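Local coordinates for Lmo0812 protein (Listeria monocytogenes serovar 1/2a, PDB 4YF1) that is a putative pyrophosphohydrolase of the HD-domain family, perhaps cleaving the 3'-diphosphate of guanosine-3',5'-bis(diphosphate), at residues D60-T65 / D82-H87; A70-R73 / E79-D82; A100-Q105 / A115-D120; A119-N124 / W152-I157. All coordinates share one frame; numbering follows the deposited sequence.

In the fold
All four contacts pair helices of one all-helical fold of the HD-domain family. Contact 2 is nested within contact 1; contact 3 follows, and contact 4 begins on the segment where contact 3 ends. Contacts 1 and 2 share helix 78-87, with centres about 9 Å apart, joined by the I72 side chain. Contacts 3 and 4 share helix 111-132, with centres about 8 Å apart. Contacts 2 and 4 have centres about 24 Å apart. H87 of contact 1 links the two halves by a probable hydrogen bond to D120 of contacts 3 and 4. H35, H59, D60 and D120 converge, consistent with the family's H...HD...D motif; they bind no metal here. The sodium ion lies at contact 1.

Contact 1: residues D60-T65 / D82-H87; sequences DAVEDT and DLVASH. With NA (sodium ion), chain E.
V62 and V84 form a small apolar helix-to-helix contact between the C-terminal part of helix 50-64 and helix 78-87 of the HD-domain fold. V62 CG2 lies 3.7 Å from V84 CG1. The two branches come from different rotational positions. In V84, CG1 is the methyl anti to the backbone N (chi1 170°), while in V62 the touching CG2 sits beside the backbone N. The side chains cross obliquely, and only 92 Å² is buried in all. E63 also reaches toward helix 78-87 with an extended chain. Its OE1 ends 4.0 Å from H87 O, and its polar partner is the backbone N of E89.

The end of helix 50-64 holds a sodium ion. V62 O binds it at 2.2 Å and T65 O at 2.4 Å, and M67 O is the third protein ligand. T65 is the first residue past the helix, and its OG1 turns back to donate to A61 O at 2.6 Å. Its oxygen is tilted 16° from that carbonyl plane. I72 of helix 69-76 packs against both valines. One conformer of H87 stacks on H59 and touches helix 111-132, and A61 packs on F76 of the second subunit.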
# COMPACT_ATOMS: atom_id res chain seq x y z
N ASP A 60 -8.48 3.74 -2.43
CA ASP A 60 -9.64 2.83 -2.65
C ASP A 60 -10.09 2.10 -1.39
O ASP A 60 -11.27 1.77 -1.26
CB ASP A 60 -9.34 1.75 -3.70
CG ASP A 60 -9.26 2.28 -5.12
OD1 ASP A 60 -9.37 3.51 -5.36
OD2 ASP A 60 -9.10 1.42 -6.01
N ALA A 61 -9.15 1.82 -0.49
CA ALA A 61 -9.47 1.12 0.76
C ALA A 61 -10.43 1.94 1.61
O ALA A 61 -11.38 1.40 2.19
CB ALA A 61 -8.21 0.82 1.54
N VAL A 62 -10.20 3.26 1.66
CA VAL A 62 -11.06 4.15 2.44
C VAL A 62 -12.39 4.38 1.75
O VAL A 62 -13.45 4.29 2.39
CB VAL A 62 -10.42 5.53 2.68
CG1 VAL A 62 -11.36 6.40 3.51
CG2 VAL A 62 -9.11 5.37 3.39
N GLU A 63 -12.35 4.70 0.46
CA GLU A 63 -13.60 4.96 -0.30
C GLU A 63 -14.47 3.73 -0.57
O GLU A 63 -15.71 3.84 -0.55
CB GLU A 63 -13.32 5.69 -1.62
CG GLU A 63 -12.78 7.11 -1.46
CD GLU A 63 -12.95 7.97 -2.71
OE1 GLU A 63 -12.82 9.21 -2.56
OE2 GLU A 63 -13.23 7.44 -3.82
N ASP A 64 -13.86 2.57 -0.82
CA ASP A 64 -14.63 1.36 -1.20
C ASP A 64 -14.87 0.33 -0.10
O ASP A 64 -15.64 -0.60 -0.32
CB ASP A 64 -13.98 0.68 -2.43
CG ASP A 64 -13.84 1.63 -3.63
OD1 ASP A 64 -14.61 2.61 -3.72
OD2 ASP A 64 -12.96 1.39 -4.49
N THR A 65 -14.22 0.46 1.05
CA THR A 65 -14.43 -0.49 2.16
C THR A 65 -14.77 0.28 3.43
O THR A 65 -14.73 1.52 3.45
CB THR A 65 -13.20 -1.40 2.42
OG1 THR A 65 -12.24 -0.77 3.28
CG2 THR A 65 -12.54 -1.83 1.11
N ASP A 82 -3.33 12.01 6.64
CA ASP A 82 -3.59 13.33 6.08
C ASP A 82 -3.48 13.38 4.57
O ASP A 82 -4.25 14.09 3.91
CB ASP A 82 -2.68 14.39 6.69
CG ASP A 82 -3.03 14.69 8.14
OD1 ASP A 82 -4.12 14.28 8.60
OD2 ASP A 82 -2.19 15.33 8.82
N LEU A 83 -2.52 12.65 4.03
CA LEU A 83 -2.38 12.62 2.57
C LEU A 83 -3.63 11.93 1.96
O LEU A 83 -4.21 12.42 0.99
CB LEU A 83 -1.07 11.92 2.16
CG LEU A 83 0.21 12.76 2.38
CD1 LEU A 83 1.45 11.90 2.24
CD2 LEU A 83 0.25 13.93 1.41
N VAL A 84 -4.05 10.85 2.58
CA VAL A 84 -5.24 10.12 2.14
C VAL A 84 -6.49 10.99 2.20
O VAL A 84 -7.28 11.04 1.24
CB VAL A 84 -5.44 8.83 2.96
CG1 VAL A 84 -6.80 8.21 2.67
CG2 VAL A 84 -4.37 7.83 2.62
N ALA A 85 -6.68 11.66 3.33
CA ALA A 85 -7.84 12.52 3.52
C ALA A 85 -7.88 13.66 2.53
O ALA A 85 -8.98 14.11 2.18
CB ALA A 85 -7.89 13.08 4.94
N SER A 86 -6.72 14.12 2.06
CA SER A 86 -6.70 15.24 1.11
C SER A 86 -7.47 14.96 -0.20
O SER A 86 -8.02 15.89 -0.78
CB SER A 86 -5.28 15.69 0.78
OG SER A 86 -4.60 14.78 -0.09
N HIS A 87 -7.57 13.71 -0.63
CA HIS A 87 -8.27 13.36 -1.89
C HIS A 87 -9.51 12.48 -1.75
O HIS A 87 -10.10 12.07 -2.75
CB HIS A 87 -7.28 12.69 -2.85
CG HIS A 87 -7.91 12.15 -4.10
ND1 HIS A 87 -9.01 12.73 -4.68
CD2 HIS A 87 -7.50 11.17 -4.95
CE1 HIS A 87 -9.31 12.08 -5.80
NE2 HIS A 87 -8.41 11.14 -5.99
NA NA E . -14.50 3.72 4.30

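Contact 2: residues A70-R73 / E79-D82; sequences ADIR and EVAD
D82 OD1 is gripped by two nitrogens of one guanidinium, R73 NH1 at 2.9 Å and R73 NH2 at 2.8 Å. This end-on salt bridge ties two consecutive helices of the HD-domain fold, 69-76 and 78-87, into a helical hairpin. Both bonds leave in the plane of the guanidinium, but they reach the oxygen differently. NH2 meets OD1 nearly along its C-O bond, with an N-H...O angle of 150°. NH1 comes from above the carboxylate plane and is more bent, at 139°. The two flat groups are turned 51° apart.

R73 reaches across because its chain is extended from CG to NE. The methyl of A81 lies over the centre of one guanidinium face. R73 has further acidic partners: D69 pairs with NE and D78 with NH1. Its charge is thus shared among three aspartates, which probably fixes the rotation of the group.

The inner side of the hairpin is apolar. I72 faces helix 78-87, and V80 also packs on V54 and L58 of helix 50-64. I72 CG2, the branch anti to the backbone N, rests 3.7 Å from A81 CA and 4.1 Å from V80 CG1.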
# COMPACT_ATOMS: atom_id res chain seq x y z
N ALA A 70 -9.71 7.03 10.87
CA ALA A 70 -9.18 6.64 12.19
C ALA A 70 -8.33 5.36 12.12
O ALA A 70 -7.31 5.26 12.79
CB ALA A 70 -10.31 6.47 13.18
N ASP A 71 -8.77 4.39 11.32
CA ASP A 71 -8.01 3.14 11.11
C ASP A 71 -6.65 3.45 10.46
O ASP A 71 -5.62 2.93 10.89
CB ASP A 71 -8.77 2.16 10.21
CG ASP A 71 -10.08 1.69 10.82
OD1 ASP A 71 -10.13 1.48 12.05
OD2 ASP A 71 -11.04 1.48 10.05
N ILE A 72 -6.64 4.31 9.43
CA ILE A 72 -5.36 4.68 8.79
C ILE A 72 -4.41 5.37 9.77
O ILE A 72 -3.22 5.05 9.78
CB ILE A 72 -5.56 5.54 7.53
CG1 ILE A 72 -6.34 4.72 6.50
CG2 ILE A 72 -4.22 5.97 6.93
CD1 ILE A 72 -6.60 5.44 5.21
N ARG A 73 -4.92 6.29 10.58
CA ARG A 73 -4.08 7.00 11.56
C ARG A 73 -3.47 6.07 12.56
O ARG A 73 -2.30 6.21 12.87
CB ARG A 73 -4.85 8.08 12.34
CG ARG A 73 -5.15 9.28 11.51
CD ARG A 73 -5.96 10.37 12.18
NE ARG A 73 -6.43 11.17 11.06
CZ ARG A 73 -5.68 12.06 10.40
NH1 ARG A 73 -4.45 12.39 10.80
NH2 ARG A 73 -6.21 12.64 9.33
N GLU A 79 0.71 11.42 9.02
CA GLU A 79 1.17 11.92 7.72
C GLU A 79 0.47 11.21 6.57
O GLU A 79 -0.04 11.87 5.66
CB GLU A 79 2.69 11.77 7.53
CG GLU A 79 3.54 12.74 8.32
CD GLU A 79 5.00 12.74 7.87
OE1 GLU A 79 5.89 12.54 8.73
OE2 GLU A 79 5.26 12.92 6.66
N VAL A 80 0.49 9.88 6.60
CA VAL A 80 -0.22 9.10 5.57
C VAL A 80 -1.75 9.37 5.65
O VAL A 80 -2.40 9.58 4.61
CB VAL A 80 0.10 7.61 5.72
CG1 VAL A 80 -0.81 6.74 4.87
CG2 VAL A 80 1.56 7.37 5.39
N ALA A 81 -2.30 9.40 6.87
CA ALA A 81 -3.74 9.64 7.04
C ALA A 81 -4.15 10.98 6.42
O ALA A 81 -5.15 11.06 5.72
CB ALA A 81 -4.14 9.58 8.49
N ASP A 82 -3.33 12.01 6.64
CA ASP A 82 -3.59 13.33 6.08
C ASP A 82 -3.48 13.38 4.57
O ASP A 82 -4.25 14.09 3.91
CB ASP A 82 -2.68 14.39 6.69
CG ASP A 82 -3.03 14.69 8.14
OD1 ASP A 82 -4.12 14.28 8.60
OD2 ASP A 82 -2.19 15.33 8.82

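Contact 3: residues A100-Q105 / A115-D120; sequences AHTIEQ and ALIVAD
I117 packs tightly between T102 and Q105, while H101 and E104 of helix 95-108 are exposed. The contact joins helix 95-108 to helix 111-132, two consecutive helices of the HD-domain fold. It is made by carbon-to-carbon contacts, without hydrogen bonds between the two segments. It buries 129 Å² in all, and I117 supplies more than half of it.

CG2 of I117 meets the methyl of T102, with CG2 to CG2 at 3.8 Å, and the two side chains slide past each other in opposite directions. The T102 methyl is anti to the backbone N (chi1 -64° for OG1), which puts the hydroxyl beside that N. OG1 makes a weak hydrogen bond to R98 O, one turn earlier in the helix. The methyl is left for the core, where Y153 and I157 of helix 147-160 also touch T102.

I117 CD1 lies mainly on the aliphatic part of Q105, which crosses it at about a right angle, and also comes near T102. Q105 bends at chi2 (72°), and its CG rather than its amide makes the contact.

On the loose side, H101 and E104 contribute nothing to the contact. I103 points away from it and packs on W152 and N160 of helix 147-160. Segment 115-120 is buried: V118 packs on F173 and Y177 of helix 172-184, and A115 on L43 of helix 35-45. D120 hydrogen-bonds to H35 and probably H87, consistent with the family's H...HD...D motif; no metal is bound to them. The closest approach of the contact is I117 CD1 to Q105 CG, at 3.6 Å.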
# COMPACT_ATOMS: atom_id res chain seq x y z
N ALA A 100 -16.36 18.92 -8.17
CA ALA A 100 -15.90 20.31 -8.12
C ALA A 100 -14.87 20.47 -6.97
O ALA A 100 -13.89 21.26 -7.09
CB ALA A 100 -17.08 21.24 -7.89
N HIS A 101 -15.11 19.76 -5.87
CA HIS A 101 -14.20 19.88 -4.74
C HIS A 101 -12.83 19.29 -5.08
O HIS A 101 -11.80 19.80 -4.64
CB HIS A 101 -14.77 19.28 -3.46
CG HIS A 101 -15.97 20.00 -2.94
ND1 HIS A 101 -16.93 19.37 -2.17
CD2 HIS A 101 -16.43 21.24 -3.17
CE1 HIS A 101 -17.90 20.23 -1.89
NE2 HIS A 101 -17.63 21.36 -2.50
N THR A 102 -12.82 18.23 -5.88
CA THR A 102 -11.54 17.63 -6.32
C THR A 102 -10.76 18.57 -7.26
O THR A 102 -9.51 18.71 -7.13
CB THR A 102 -11.75 16.24 -6.87
OG1 THR A 102 -12.22 15.42 -5.81
CG2 THR A 102 -10.48 15.64 -7.44
N ILE A 103 -11.46 19.25 -8.16
CA ILE A 103 -10.83 20.24 -9.04
C ILE A 103 -10.18 21.38 -8.23
O ILE A 103 -9.00 21.72 -8.48
CB ILE A 103 -11.83 20.79 -10.08
CG1 ILE A 103 -12.20 19.65 -11.03
CG2 ILE A 103 -11.26 21.98 -10.85
CD1 ILE A 103 -13.44 19.94 -11.89
N GLU A 104 -10.89 21.88 -7.20
CA GLU A 104 -10.32 22.93 -6.35
C GLU A 104 -9.06 22.41 -5.64
O GLU A 104 -8.06 23.13 -5.51
CB GLU A 104 -11.35 23.46 -5.30
CG GLU A 104 -10.76 24.49 -4.30
CD GLU A 104 -11.70 24.93 -3.16
OE1 GLU A 104 -12.83 24.39 -3.04
OE2 GLU A 104 -11.33 25.84 -2.40
N GLN A 105 -9.12 21.16 -5.17
CA GLN A 105 -7.99 20.56 -4.46
C GLN A 105 -6.76 20.34 -5.39
O GLN A 105 -5.59 20.60 -4.97
CB GLN A 105 -8.43 19.29 -3.76
CG GLN A 105 -7.36 18.52 -3.05
CD GLN A 105 -6.89 19.20 -1.80
OE1 GLN A 105 -7.42 20.23 -1.37
NE2 GLN A 105 -5.90 18.60 -1.19
N ALA A 115 -0.32 15.26 -6.98
CA ALA A 115 0.11 14.01 -7.60
C ALA A 115 -0.82 12.84 -7.28
O ALA A 115 -1.04 11.97 -8.13
CB ALA A 115 1.55 13.68 -7.19
N LEU A 116 -1.36 12.81 -6.06
CA LEU A 116 -2.26 11.74 -5.65
C LEU A 116 -3.52 11.73 -6.51
O LEU A 116 -4.02 10.66 -6.93
CB LEU A 116 -2.65 11.93 -4.21
CG LEU A 116 -1.50 11.55 -3.28
CD1 LEU A 116 -1.74 12.22 -1.94
CD2 LEU A 116 -1.42 10.03 -3.16
N ILE A 117 -4.02 12.93 -6.76
CA ILE A 117 -5.24 13.07 -7.59
C ILE A 117 -4.94 12.71 -9.04
O ILE A 117 -5.72 11.97 -9.65
CB ILE A 117 -5.82 14.49 -7.52
CG1 ILE A 117 -6.34 14.78 -6.11
CG2 ILE A 117 -6.96 14.66 -8.55
CD1 ILE A 117 -6.72 16.22 -5.81
N VAL A 118 -3.89 13.28 -9.62
CA VAL A 118 -3.61 13.01 -11.04
C VAL A 118 -3.28 11.52 -11.30
O VAL A 118 -3.79 10.94 -12.26
CB VAL A 118 -2.56 13.94 -11.62
CG1 VAL A 118 -2.29 13.65 -13.06
CG2 VAL A 118 -2.94 15.41 -11.44
N ALA A 119 -2.50 10.89 -10.42
CA ALA A 119 -2.16 9.48 -10.57
C ALA A 119 -3.41 8.60 -10.55
O ALA A 119 -3.55 7.67 -11.34
CB ALA A 119 -1.19 9.04 -9.50
N ASP A 120 -4.32 8.92 -9.64
CA ASP A 120 -5.59 8.20 -9.54
C ASP A 120 -6.37 8.35 -10.86
O ASP A 120 -6.88 7.36 -11.39
CB ASP A 120 -6.40 8.78 -8.39
CG ASP A 120 -7.82 8.17 -8.30
OD1 ASP A 120 -7.94 6.94 -8.17
OD2 ASP A 120 -8.80 8.94 -8.32

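Contact 4: residues A119-N124 / W152-I157; sequences ADKLDN and WYNQGI
The Y153 ring is approached obliquely by the end of K121. The lysine chain crosses the tyrosine at about a right angle, and its end lies by the phenol oxygen. K121 NZ is 2.8 Å from Y153 OH, but the model is too crowded here for its exact geometry to be trusted. Y153 has its ring anti to the backbone N (chi1 176°), which carries the hydroxyl toward helix 111-132. K121 is bent at chi2 and chi3, and it curls back to its own helix.

That bend gives K121 a clear partner. NZ donates to D120 OD2 at 3.0 Å in a salt bridge, nearly along the C-O bond of the carboxylate. D120 is also held by histidines. K121 may help to position D120, which would belong to the H...HD...D motif if the family assignment holds.

I157 adds looser packing, with CG1 4.5 Å from K121 CG. The axes of the two short helical segments approach to 11.6 Å at an angle of 134°, so the helices meet through side chains rather than backbone. Helix 172-184 closes one side, where Y177 touches both K121 and I157. Helix 95-108 lies against W152 and Y153 through K99, and helix 35-45 packs on A119.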
# COMPACT_ATOMS: atom_id res chain seq x y z
N ALA A 119 -2.50 10.89 -10.42
CA ALA A 119 -2.16 9.48 -10.57
C ALA A 119 -3.41 8.60 -10.55
O ALA A 119 -3.55 7.67 -11.34
CB ALA A 119 -1.19 9.04 -9.50
N ASP A 120 -4.32 8.92 -9.64
CA ASP A 120 -5.59 8.20 -9.54
C ASP A 120 -6.37 8.35 -10.86
O ASP A 120 -6.88 7.36 -11.39
CB ASP A 120 -6.40 8.78 -8.39
CG ASP A 120 -7.82 8.17 -8.30
OD1 ASP A 120 -7.94 6.94 -8.17
OD2 ASP A 120 -8.80 8.94 -8.32
N LYS A 121 -6.46 9.56 -11.38
CA LYS A 121 -7.20 9.80 -12.66
C LYS A 121 -6.54 9.19 -13.86
O LYS A 121 -7.20 8.78 -14.80
CB LYS A 121 -7.40 11.28 -12.93
CG LYS A 121 -8.66 11.81 -12.32
CD LYS A 121 -8.64 11.71 -10.83
CE LYS A 121 -10.02 11.37 -10.33
NZ LYS A 121 -10.02 11.60 -8.86
N LEU A 122 -5.22 9.21 -13.85
CA LEU A 122 -4.45 8.62 -14.94
C LEU A 122 -4.70 7.13 -15.08
O LEU A 122 -4.98 6.66 -16.18
CB LEU A 122 -2.93 8.90 -14.76
CG LEU A 122 -1.97 8.28 -15.78
CD1 LEU A 122 -2.31 8.58 -17.22
CD2 LEU A 122 -0.51 8.69 -15.50
N ASP A 123 -4.64 6.38 -13.99
CA ASP A 123 -4.89 4.95 -14.10
C ASP A 123 -6.35 4.71 -14.57
O ASP A 123 -6.58 3.80 -15.36
CB ASP A 123 -4.65 4.21 -12.80
CG ASP A 123 -4.82 2.71 -12.97
OD1 ASP A 123 -4.04 2.07 -13.74
OD2 ASP A 123 -5.72 2.15 -12.32
N ASN A 124 -7.30 5.50 -14.05
CA ASN A 124 -8.73 5.39 -14.47
C ASN A 124 -8.89 5.61 -15.98
O ASN A 124 -9.50 4.79 -16.65
CB ASN A 124 -9.62 6.40 -13.72
CG ASN A 124 -9.81 6.06 -12.25
OD1 ASN A 124 -9.47 4.96 -11.78
ND2 ASN A 124 -10.39 7.01 -11.51
N TRP A 152 -16.16 17.55 -18.55
CA TRP A 152 -15.99 18.71 -17.69
C TRP A 152 -15.02 18.38 -16.56
O TRP A 152 -14.16 19.18 -16.23
CB TRP A 152 -17.34 19.17 -17.12
CG TRP A 152 -17.23 20.03 -15.88
CD1 TRP A 152 -16.96 21.37 -15.81
CD2 TRP A 152 -17.38 19.58 -14.53
NE1 TRP A 152 -16.94 21.77 -14.49
CE2 TRP A 152 -17.19 20.69 -13.69
CE3 TRP A 152 -17.65 18.34 -13.95
CZ2 TRP A 152 -17.26 20.60 -12.31
CZ3 TRP A 152 -17.74 18.24 -12.56
CH2 TRP A 152 -17.55 19.37 -11.76
N TYR A 153 -15.18 17.20 -15.97
CA TYR A 153 -14.36 16.76 -14.83
C TYR A 153 -12.88 16.58 -15.16
O TYR A 153 -12.00 17.19 -14.53
CB TYR A 153 -14.98 15.48 -14.25
CG TYR A 153 -14.20 14.85 -13.13
CD1 TYR A 153 -13.65 15.63 -12.13
CD2 TYR A 153 -14.09 13.45 -13.01
CE1 TYR A 153 -12.95 15.06 -11.09
CE2 TYR A 153 -13.40 12.87 -11.94
CZ TYR A 153 -12.83 13.69 -10.99
OH TYR A 153 -12.16 13.16 -9.88
N ASN A 154 -12.61 15.77 -16.18
CA ASN A 154 -11.25 15.46 -16.60
C ASN A 154 -10.53 16.68 -17.17
O ASN A 154 -9.33 16.93 -16.84
CB ASN A 154 -11.26 14.26 -17.55
CG ASN A 154 -11.59 12.97 -16.81
OD1 ASN A 154 -12.74 12.45 -16.84
ND2 ASN A 154 -10.64 12.48 -16.10
N GLN A 155 -11.26 17.51 -17.92
CA GLN A 155 -10.67 18.77 -18.41
C GLN A 155 -10.36 19.68 -17.22
O GLN A 155 -9.30 20.36 -17.20
CB GLN A 155 -11.57 19.45 -19.45
CG GLN A 155 -11.46 18.74 -20.75
CD GLN A 155 -12.25 19.40 -21.86
OE1 GLN A 155 -13.10 20.27 -21.63
NE2 GLN A 155 -11.94 19.03 -23.05
N GLY A 156 -11.24 19.66 -16.20
CA GLY A 156 -11.00 20.44 -14.99
C GLY A 156 -9.68 20.05 -14.27
O GLY A 156 -8.91 20.94 -13.83
N ILE A 157 -9.44 18.75 -14.13
CA ILE A 157 -8.20 18.26 -13.50
C ILE A 157 -7.03 18.69 -14.39
O ILE A 157 -6.08 19.34 -13.92
CB ILE A 157 -8.18 16.72 -13.32
CG1 ILE A 157 -9.33 16.22 -12.40
CG2 ILE A 157 -6.82 16.27 -12.75
CD1 ILE A 157 -9.38 16.87 -11.04